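Local structure of nitrilotriacetate monooxygenase (Burkholderia pseudomallei, 3SDO) at residues N22-V31 / G397-L405; F243-K254 / R384-D392. The protein probably acts as a flavin-dependent monooxygenase that uses FMN and molecular oxygen, as in the NtaA/SnaA/DszA branch of the luciferase-like enzymes. All coordinates share one frame; numbering follows the deposited sequence.

Interaction 1 of 2, residues N22-V31 / G397-L405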
loop_
_atom_site.group_PDB
_atom_site.type_symbol
_atom_site.label_atom_id
_atom_site.label_comp_id
_atom_site.label_asym_id
_atom_site.label_seq_id
_atom_site.Cartn_x
_atom_site.Cartn_y
_atom_site.Cartn_z
ATOM N N ASN A 22 13.868 14.962 -11.104
ATOM C CA ASN A 22 13.988 16.417 -11.003
ATOM C C ASN A 22 12.727 16.975 -10.322
ATOM O O ASN A 22 11.595 16.656 -10.719
ATOM C CB ASN A 22 14.218 17.056 -12.380
ATOM C CG ASN A 22 14.424 18.561 -12.301
ATOM O OD1 ASN A 22 13.499 19.301 -11.964
ATOM N ND2 ASN A 22 15.646 19.015 -12.562
ATOM N N MET A 23 12.928 17.808 -9.310
ATOM C CA MET A 23 11.822 18.295 -8.498
ATOM C C MET A 23 10.756 19.019 -9.332
ATOM O O MET A 23 9.584 19.022 -8.959
ATOM C CB MET A 23 12.332 19.192 -7.350
ATOM C CG MET A 23 12.876 20.561 -7.742
ATOM S SD MET A 23 13.182 21.703 -6.342
ATOM C CE MET A 23 13.864 20.566 -5.131
ATOM N N ASN A 24 11.181 19.629 -10.443
ATOM C CA ASN A 24 10.290 20.391 -11.320
ATOM C C ASN A 24 9.876 19.661 -12.607
ATOM O O ASN A 24 9.411 20.277 -13.560
ATOM C CB ASN A 24 10.909 21.743 -11.631
ATOM C CG ASN A 24 10.774 22.740 -10.449
ATOM O OD1 ASN A 24 10.149 22.434 -9.414
ATOM N ND2 ASN A 24 11.365 23.916 -10.605
ATOM N N ALA A 25 9.980 18.336 -12.587
ATOM C CA ALA A 25 9.671 17.519 -13.756
ATOM C C ALA A 25 8.198 17.631 -14.182
ATOM O O ALA A 25 7.870 17.383 -15.354
ATOM C CB ALA A 25 10.052 16.036 -13.491
ATOM N N TRP A 26 7.317 18.006 -13.253
ATOM C CA TRP A 26 5.881 18.181 -13.574
ATOM C C TRP A 26 5.650 19.224 -14.676
ATOM O O TRP A 26 4.562 19.266 -15.276
ATOM C CB TRP A 26 5.057 18.589 -12.345
ATOM C CG TRP A 26 5.337 19.968 -11.809
ATOM C CD1 TRP A 26 6.320 20.325 -10.907
ATOM C CD2 TRP A 26 4.623 21.173 -12.111
ATOM N NE1 TRP A 26 6.274 21.675 -10.654
ATOM C CE2 TRP A 26 5.238 22.224 -11.373
ATOM C CE3 TRP A 26 3.525 21.469 -12.921
ATOM C CZ2 TRP A 26 4.788 23.541 -11.426
ATOM C CZ3 TRP A 26 3.091 22.799 -12.991
ATOM C CH2 TRP A 26 3.714 23.812 -12.240
ATOM N N LYS A 27 6.632 20.104 -14.877
ATOM C CA LYS A 27 6.561 21.134 -15.914
ATOM C C LYS A 27 6.900 20.601 -17.312
ATOM O O LYS A 27 6.618 21.274 -18.307
ATOM C CB LYS A 27 7.528 22.297 -15.636
ATOM C CG LYS A 27 7.373 23.044 -14.322
ATOM C CD LYS A 27 8.292 24.293 -14.354
ATOM C CE LYS A 27 8.432 24.960 -13.010
ATOM N NZ LYS A 27 9.562 25.966 -12.925
ATOM N N HIS A 28 7.562 19.447 -17.401
ATOM C CA HIS A 28 8.018 18.956 -18.711
ATOM C C HIS A 28 6.864 18.377 -19.528
ATOM O O HIS A 28 6.093 17.573 -18.995
ATOM C CB HIS A 28 9.127 17.903 -18.579
ATOM C CG HIS A 28 9.914 17.753 -19.834
ATOM N ND1 HIS A 28 9.595 16.825 -20.796
ATOM C CD2 HIS A 28 10.931 18.490 -20.335
ATOM C CE1 HIS A 28 10.418 16.970 -21.822
ATOM N NE2 HIS A 28 11.231 17.984 -21.572
ATOM N N PRO A 29 6.755 18.765 -20.827
ATOM C CA PRO A 29 5.634 18.299 -21.658
ATOM C C PRO A 29 5.572 16.803 -21.940
ATOM O O PRO A 29 4.545 16.338 -22.377
ATOM C CB PRO A 29 5.801 19.069 -22.981
ATOM C CG PRO A 29 7.180 19.620 -22.972
ATOM C CD PRO A 29 7.608 19.743 -21.539
ATOM N N SER A 30 6.644 16.053 -21.704
ATOM C CA SER A 30 6.610 14.607 -21.936
ATOM C C SER A 30 5.877 13.810 -20.832
ATOM O O SER A 30 5.742 12.584 -20.946
ATOM C CB SER A 30 8.035 14.064 -22.101
ATOM O OG SER A 30 8.761 14.037 -20.855
ATOM N N VAL A 31 5.451 14.480 -19.762
ATOM C CA VAL A 31 4.650 13.847 -18.713
ATOM C C VAL A 31 3.376 14.642 -18.459
ATOM O O VAL A 31 3.335 15.833 -18.741
ATOM C CB VAL A 31 5.460 13.683 -17.378
ATOM C CG1 VAL A 31 6.745 12.860 -17.613
ATOM C CG2 VAL A 31 5.775 15.053 -16.763
ATOM N N GLY A 397 17.290 6.790 -11.992
ATOM C CA GLY A 397 16.547 7.913 -11.436
ATOM C C GLY A 397 16.527 9.007 -12.472
ATOM O O GLY A 397 17.330 9.937 -12.402
ATOM N N LEU A 398 15.625 8.894 -13.447
ATOM C CA LEU A 398 15.679 9.775 -14.608
ATOM C C LEU A 398 15.090 11.142 -14.263
ATOM O O LEU A 398 14.064 11.230 -13.595
ATOM C CB LEU A 398 14.985 9.154 -15.816
ATOM C CG LEU A 398 15.752 7.913 -16.292
ATOM C CD1 LEU A 398 14.820 6.845 -16.814
ATOM C CD2 LEU A 398 16.850 8.314 -17.308
ATOM N N PRO A 399 15.755 12.224 -14.710
ATOM C CA PRO A 399 15.289 13.556 -14.358
ATOM C C PRO A 399 13.792 13.779 -14.693
ATOM O O PRO A 399 13.057 14.364 -13.901
ATOM C CB PRO A 399 16.208 14.477 -15.194
ATOM C CG PRO A 399 17.428 13.732 -15.356
ATOM C CD PRO A 399 17.001 12.276 -15.492
ATOM N N VAL A 400 13.360 13.281 -15.851
ATOM C CA VAL A 400 11.964 13.333 -16.276
ATOM C C VAL A 400 11.589 11.909 -16.712
ATOM O O VAL A 400 12.220 11.354 -17.607
ATOM C CB VAL A 400 11.761 14.353 -17.436
ATOM C CG1 VAL A 400 10.331 14.281 -17.988
ATOM C CG2 VAL A 400 12.069 15.794 -16.971
ATOM N N THR A 401 10.589 11.325 -16.057
ATOM C CA THR A 401 10.229 9.916 -16.236
ATOM C C THR A 401 9.682 9.603 -17.650
ATOM O O THR A 401 9.756 8.460 -18.115
ATOM C CB THR A 401 9.172 9.485 -15.191
ATOM O OG1 THR A 401 9.508 10.016 -13.890
ATOM C CG2 THR A 401 9.076 7.970 -15.119
ATOM N N GLY A 402 9.125 10.617 -18.307
ATOM C CA GLY A 402 8.654 10.514 -19.696
ATOM C C GLY A 402 9.785 10.272 -20.680
ATOM O O GLY A 402 10.162 9.131 -20.939
ATOM N N PHE A 403 10.343 11.335 -21.244
ATOM C CA PHE A 403 11.377 11.163 -22.275
ATOM C C PHE A 403 12.613 10.477 -21.737
ATOM O O PHE A 403 13.273 9.760 -22.470
ATOM C CB PHE A 403 11.746 12.482 -22.955
ATOM C CG PHE A 403 12.748 13.301 -22.204
ATOM C CD1 PHE A 403 14.096 13.075 -22.367
ATOM C CD2 PHE A 403 12.339 14.301 -21.343
ATOM C CE1 PHE A 403 15.027 13.839 -21.693
ATOM C CE2 PHE A 403 13.263 15.065 -20.661
ATOM C CZ PHE A 403 14.612 14.836 -20.832
ATOM N N GLY A 404 12.921 10.669 -20.456
ATOM C CA GLY A 404 14.081 10.009 -19.857
ATOM C C GLY A 404 14.072 8.496 -20.001
ATOM O O GLY A 404 15.066 7.886 -20.438
ATOM N N LEU A 405 12.969 7.865 -19.599
ATOM C CA LEU A 405 12.882 6.421 -19.709
ATOM C C LEU A 405 12.779 5.967 -21.166
ATOM O O LEU A 405 13.396 4.969 -21.545
ATOM C CB LEU A 405 11.687 5.888 -18.918
ATOM C CG LEU A 405 11.503 4.370 -18.831
ATOM C CD1 LEU A 405 12.659 3.697 -18.097
ATOM C CD2 LEU A 405 10.182 4.092 -18.097
#
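Ser-30 and Phe-403 make one of two hydrogen bonds that join these segments: the backbone N of Phe-403, in the first turn of its helix, donates to Ser-30 OG at 3.2 Å (N-H...O 157°). That hydroxyl also bonds His-28 ND1 at 2.9 Å, and the backbone N of Ser-30 reaches the same ND1, lying well out of the imidazole plane. With NE2 held by Gln-290, both ring nitrogens are engaged, which fixes the rotation of the ring. The second bond runs from Asn-22 N to Pro-399 O at 3.0 Å. Asn-22 turns its amide away from the interface: OD1 takes the N-H of Asn-24 in an Asx turn, and ND2 bonds Asn-364.

Between the two segments one aromatic pair forms. Phe-403 CE2 lies over one face of the His-28 ring while Pro-29 CD covers the opposite face. The ring planes are inclined at 44° with centroids 4.8 Å apart, neither stacked nor edge-to-face. Phe-403 CG sits between its own backbone N and carbonyl carbon (chi1 83°), and this brings the ring edge against Ser-30 OG.

Apolar packing centres on Val-400, whose two methyls divide the work. CG1 meets Val-31 CG1 at 3.9 Å and Ser-30 OG; CG2 rests on Ala-25 CB at 4.0 Å and on His-28 CB. Gly-402, with no side chain on the loop-facing side of its CA, has Val-31 CG1 only 3.7 Å from that CA.

Helix 39-51 backs the contact through Phe-41, and Arg-177 of the second subunit bonds Val-31 O. The arrangement is loop packing at the C-terminal end of the strands of a TIM-type barrel: the long connection after strand 11-15 covers the turn from strand 393-396 into helix 401-418, away from the predicted FMN residues.

Interaction 2 of 2, residues F243-K254 / R384-D392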
loop_
_atom_site.group_PDB
_atom_site.type_symbol
_atom_site.label_atom_id
_atom_site.label_comp_id
_atom_site.label_asym_id
_atom_site.label_seq_id
_atom_site.Cartn_x
_atom_site.Cartn_y
_atom_site.Cartn_z
ATOM N N PHE A 243 32.211 8.145 -9.379
ATOM C CA PHE A 243 32.753 6.800 -9.596
ATOM C C PHE A 243 33.634 6.336 -8.415
ATOM O O PHE A 243 33.449 5.251 -7.884
ATOM C CB PHE A 243 33.551 6.775 -10.902
ATOM C CG PHE A 243 34.380 5.547 -11.082
ATOM C CD1 PHE A 243 35.736 5.566 -10.812
ATOM C CD2 PHE A 243 33.799 4.367 -11.521
ATOM C CE1 PHE A 243 36.524 4.408 -10.975
ATOM C CE2 PHE A 243 34.571 3.208 -11.675
ATOM C CZ PHE A 243 35.948 3.244 -11.399
ATOM N N ASP A 244 34.579 7.172 -7.998
ATOM C CA ASP A 244 35.512 6.800 -6.920
ATOM C C ASP A 244 34.770 6.507 -5.613
ATOM O O ASP A 244 35.079 5.549 -4.901
ATOM C CB ASP A 244 36.519 7.930 -6.698
ATOM C CG ASP A 244 37.576 7.998 -7.773
ATOM O OD1 ASP A 244 37.936 6.961 -8.350
ATOM O OD2 ASP A 244 38.086 9.094 -8.004
ATOM N N GLU A 245 33.790 7.345 -5.309
ATOM C CA GLU A 245 32.918 7.137 -4.154
ATOM C C GLU A 245 32.138 5.832 -4.232
ATOM O O GLU A 245 32.077 5.075 -3.259
ATOM C CB GLU A 245 31.928 8.277 -4.039
ATOM C CG GLU A 245 32.579 9.532 -3.495
ATOM C CD GLU A 245 31.637 10.699 -3.484
ATOM O OE1 GLU A 245 30.528 10.582 -4.044
ATOM O OE2 GLU A 245 32.001 11.725 -2.900
ATOM N N ALA A 246 31.575 5.564 -5.404
ATOM C CA ALA A 246 30.784 4.343 -5.626
ATOM C C ALA A 246 31.645 3.102 -5.480
ATOM O O ALA A 246 31.217 2.092 -4.935
ATOM C CB ALA A 246 30.147 4.380 -6.995
ATOM N N ARG A 247 32.877 3.186 -5.952
ATOM C CA ARG A 247 33.781 2.069 -5.857
ATOM C C ARG A 247 34.140 1.773 -4.395
ATOM O O ARG A 247 34.220 0.618 -3.985
ATOM C CB ARG A 247 35.019 2.391 -6.655
ATOM C CG ARG A 247 36.019 1.325 -6.675
ATOM C CD ARG A 247 37.142 1.749 -7.594
ATOM N NE ARG A 247 37.500 0.668 -8.474
ATOM C CZ ARG A 247 38.454 0.743 -9.393
ATOM N NH1 ARG A 247 39.157 1.874 -9.553
ATOM N NH2 ARG A 247 38.704 -0.321 -10.142
ATOM N N VAL A 248 34.353 2.818 -3.604
ATOM C CA VAL A 248 34.619 2.626 -2.168
ATOM C C VAL A 248 33.390 2.032 -1.497
ATOM O O VAL A 248 33.505 1.080 -0.746
ATOM C CB VAL A 248 35.033 3.930 -1.458
ATOM C CG1 VAL A 248 35.060 3.727 0.073
ATOM C CG2 VAL A 248 36.411 4.413 -1.995
ATOM N N PHE A 249 32.212 2.566 -1.813
ATOM C CA PHE A 249 30.975 2.069 -1.257
ATOM C C PHE A 249 30.782 0.599 -1.593
ATOM O O PHE A 249 30.482 -0.204 -0.709
ATOM C CB PHE A 249 29.807 2.902 -1.753
ATOM C CG PHE A 249 28.494 2.510 -1.166
ATOM C CD1 PHE A 249 28.207 2.789 0.163
ATOM C CD2 PHE A 249 27.540 1.867 -1.932
ATOM C CE1 PHE A 249 26.988 2.441 0.711
ATOM C CE2 PHE A 249 26.323 1.512 -1.381
ATOM C CZ PHE A 249 26.051 1.798 -0.061
ATOM N N TYR A 250 30.995 0.252 -2.866
ATOM C CA TYR A 250 30.856 -1.127 -3.324
ATOM C C TYR A 250 31.740 -2.055 -2.483
ATOM O O TYR A 250 31.266 -3.073 -1.994
ATOM C CB TYR A 250 31.208 -1.216 -4.819
ATOM C CG TYR A 250 31.011 -2.570 -5.486
ATOM C CD1 TYR A 250 31.988 -3.555 -5.417
ATOM C CD2 TYR A 250 29.902 -2.811 -6.275
ATOM C CE1 TYR A 250 31.821 -4.795 -6.058
ATOM C CE2 TYR A 250 29.731 -4.031 -6.932
ATOM C CZ TYR A 250 30.689 -5.019 -6.822
ATOM O OH TYR A 250 30.497 -6.228 -7.463
ATOM N N ARG A 251 33.011 -1.684 -2.310
ATOM C CA ARG A 251 33.989 -2.489 -1.561
ATOM C C ARG A 251 33.620 -2.647 -0.096
ATOM O O ARG A 251 33.758 -3.731 0.457
ATOM C CB ARG A 251 35.412 -1.891 -1.682
ATOM C CG ARG A 251 36.019 -2.032 -3.083
ATOM C CD ARG A 251 37.549 -1.909 -3.124
ATOM N NE ARG A 251 38.003 -0.525 -3.013
ATOM C CZ ARG A 251 38.397 0.075 -1.885
ATOM N NH1 ARG A 251 38.405 -0.571 -0.712
ATOM N NH2 ARG A 251 38.787 1.344 -1.933
ATOM N N ARG A 252 33.128 -1.575 0.521
ATOM C CA ARG A 252 32.727 -1.620 1.934
ATOM C C ARG A 252 31.504 -2.501 2.171
ATOM O O ARG A 252 31.467 -3.263 3.148
ATOM C CB ARG A 252 32.474 -0.199 2.463
ATOM C CG ARG A 252 33.702 0.682 2.435
ATOM C CD ARG A 252 33.383 2.102 2.874
ATOM N NE ARG A 252 33.070 2.171 4.298
ATOM C CZ ARG A 252 32.480 3.211 4.884
ATOM N NH1 ARG A 252 32.096 4.264 4.160
ATOM N NH2 ARG A 252 32.252 3.193 6.196
ATOM N N VAL A 253 30.511 -2.409 1.279
ATOM C CA VAL A 253 29.281 -3.200 1.415
ATOM C C VAL A 253 29.608 -4.694 1.258
ATOM O O VAL A 253 29.163 -5.545 2.047
ATOM C CB VAL A 253 28.218 -2.782 0.384
ATOM C CG1 VAL A 253 27.089 -3.864 0.300
ATOM C CG2 VAL A 253 27.677 -1.371 0.723
ATOM N N LYS A 254 30.415 -5.015 0.259
ATOM C CA LYS A 254 30.809 -6.404 0.046
ATOM C C LYS A 254 31.616 -6.950 1.220
ATOM O O LYS A 254 31.362 -8.077 1.669
ATOM C CB LYS A 254 31.567 -6.556 -1.280
ATOM C CG LYS A 254 30.714 -6.205 -2.514
ATOM C CD LYS A 254 29.817 -7.328 -3.037
ATOM C CE LYS A 254 29.057 -6.815 -4.288
ATOM N NZ LYS A 254 28.163 -7.759 -4.976
ATOM N N ARG A 384 32.018 0.697 -17.740
ATOM C CA ARG A 384 33.185 1.018 -16.924
ATOM C C ARG A 384 32.891 0.832 -15.430
ATOM O O ARG A 384 33.693 0.209 -14.706
ATOM C CB ARG A 384 33.659 2.449 -17.190
ATOM C CG ARG A 384 34.846 2.864 -16.333
ATOM C CD ARG A 384 35.423 4.199 -16.748
ATOM N NE ARG A 384 34.736 5.288 -16.079
ATOM C CZ ARG A 384 35.112 5.860 -14.937
ATOM N NH1 ARG A 384 36.189 5.438 -14.286
ATOM N NH2 ARG A 384 34.390 6.870 -14.436
ATOM N N TRP A 385 31.753 1.359 -14.969
ATOM C CA TRP A 385 31.384 1.236 -13.547
ATOM C C TRP A 385 31.269 -0.229 -13.122
ATOM O O TRP A 385 31.688 -0.599 -12.031
ATOM C CB TRP A 385 30.057 1.957 -13.244
ATOM C CG TRP A 385 30.198 3.448 -13.102
ATOM C CD1 TRP A 385 30.842 4.288 -13.956
ATOM C CD2 TRP A 385 29.690 4.266 -12.045
ATOM N NE1 TRP A 385 30.778 5.575 -13.505
ATOM C CE2 TRP A 385 30.080 5.596 -12.323
ATOM C CE3 TRP A 385 28.932 4.012 -10.893
ATOM C CZ2 TRP A 385 29.735 6.667 -11.500
ATOM C CZ3 TRP A 385 28.600 5.084 -10.063
ATOM C CH2 TRP A 385 28.996 6.398 -10.381
ATOM N N VAL A 386 30.728 -1.055 -13.998
ATOM C CA VAL A 386 30.553 -2.494 -13.713
ATOM C C VAL A 386 31.892 -3.250 -13.818
ATOM O O VAL A 386 32.251 -3.992 -12.903
ATOM C CB VAL A 386 29.460 -3.108 -14.609
ATOM C CG1 VAL A 386 29.397 -4.640 -14.460
ATOM C CG2 VAL A 386 28.106 -2.498 -14.232
ATOM N N ASP A 387 32.653 -3.011 -14.883
ATOM C CA ASP A 387 33.979 -3.634 -15.041
ATOM C C ASP A 387 34.893 -3.355 -13.856
ATOM O O ASP A 387 35.651 -4.228 -13.440
ATOM C CB ASP A 387 34.716 -3.091 -16.268
ATOM C CG ASP A 387 34.258 -3.706 -17.567
ATOM O OD1 ASP A 387 33.450 -4.660 -17.578
ATOM O OD2 ASP A 387 34.752 -3.205 -18.588
ATOM N N GLU A 388 34.831 -2.127 -13.333
ATOM C CA GLU A 388 35.827 -1.672 -12.376
ATOM C C GLU A 388 35.358 -1.775 -10.940
ATOM O O GLU A 388 36.037 -1.296 -10.033
ATOM C CB GLU A 388 36.276 -0.239 -12.728
ATOM C CG GLU A 388 36.939 -0.131 -14.103
ATOM C CD GLU A 388 38.112 -1.102 -14.263
ATOM O OE1 GLU A 388 38.961 -1.085 -13.361
ATOM O OE2 GLU A 388 38.173 -1.848 -15.277
ATOM N N GLY A 389 34.207 -2.395 -10.715
ATOM C CA GLY A 389 33.756 -2.691 -9.345
ATOM C C GLY A 389 33.054 -1.565 -8.611
ATOM O O GLY A 389 33.217 -1.422 -7.402
ATOM N N ALA A 390 32.272 -0.757 -9.318
ATOM C CA ALA A 390 31.448 0.264 -8.662
ATOM C C ALA A 390 29.970 -0.103 -8.677
ATOM O O ALA A 390 29.169 0.549 -8.001
ATOM C CB ALA A 390 31.634 1.613 -9.317
ATOM N N ALA A 391 29.604 -1.135 -9.433
ATOM C CA ALA A 391 28.184 -1.461 -9.627
ATOM C C ALA A 391 28.002 -2.908 -10.094
ATOM O O ALA A 391 28.844 -3.431 -10.796
ATOM C CB ALA A 391 27.570 -0.495 -10.625
ATOM N N ASP A 392 26.928 -3.549 -9.643
ATOM C CA ASP A 392 26.437 -4.823 -10.188
ATOM C C ASP A 392 25.246 -4.568 -11.118
ATOM O O ASP A 392 24.730 -5.474 -11.783
ATOM C CB ASP A 392 25.958 -5.746 -9.063
ATOM C CG ASP A 392 27.078 -6.156 -8.122
ATOM O OD1 ASP A 392 28.171 -6.426 -8.625
ATOM O OD2 ASP A 392 26.858 -6.193 -6.879
HETATM O O HOH W 1 28.561 1.608 -5.616
#
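Phe-243 meets a cation over one face and an indole along its edge. The guanidinium of Arg-384 is tilted to the phenyl ring, with NH1 over the ring centre; CZ is 4.0 Å from the ring centroid and only 13° off its normal, a cation-pi contact. The phenyl edge in turn points at the face of Trp-385, with planes at 69°, an edge-to-face pair. Phe-243 CG stands anti to the backbone N (chi1 168°), which carries the ring between these two partners. Glu-381 receives both Arg-384 NH2 and Trp-385 NE1 and so ties the cation to the indole.

Ala-246 CB packs on Trp-385 CZ3 at 3.5 Å and on Ala-390 CB. A water donates to both Ala-246 O and Ala-390 O.

At Glu-388 and Gly-389 helix 375-387 ends in a Schellman motif, with Gly-389 at C-prime and positive phi. Arg-247 NE and NH2 share Glu-388 O in two weak bonds, NH2 at 2.8 Å; the salt bridge from NH2 to Glu-388 OE1, at 3.3 Å, is also weak. Gly-389 O lies over a face of Tyr-250, 3.1 Å from CG.

Asp-392 is held at both oxygens on their syn sides, each donor somewhat out of the carboxylate plane: Tyr-250 OH donates to OD1 at 2.6 Å, and Lys-254 NZ meets OD2 at 2.8 Å in a salt bridge; the same NZ also bonds Pro-264 O and Val-267 O. OD2 also accepts from Val-269 N. A carboxylate gripped by cation, hydroxyl and amide would probably stay ionised, consistent with a charged, hydrogen-bonded joint between helix 243-259 and the residue leading into strand 393-396.

Overall arrangement
From the N terminus, the chain passes strand 11-15 and enters the loop 22-31, half of interaction 1, whose partner 397-405 comes 366 residues later. Most of the barrel lies within that span, including segment 243-254 of helix 243-259, which meets 384-392 across 130 residues to close interaction 2. The smaller loop is thus wholly contained in the larger, and the two do not cross. Their second segments nearly follow one another, on either side of strand 393-396: interaction 2 joins the run into the strand to helix 243-259, and interaction 1 joins the run out of it to the loop after strand 11-15. The contacts do not touch; their centres are 27 Å apart and their nearest atoms about 12 Å.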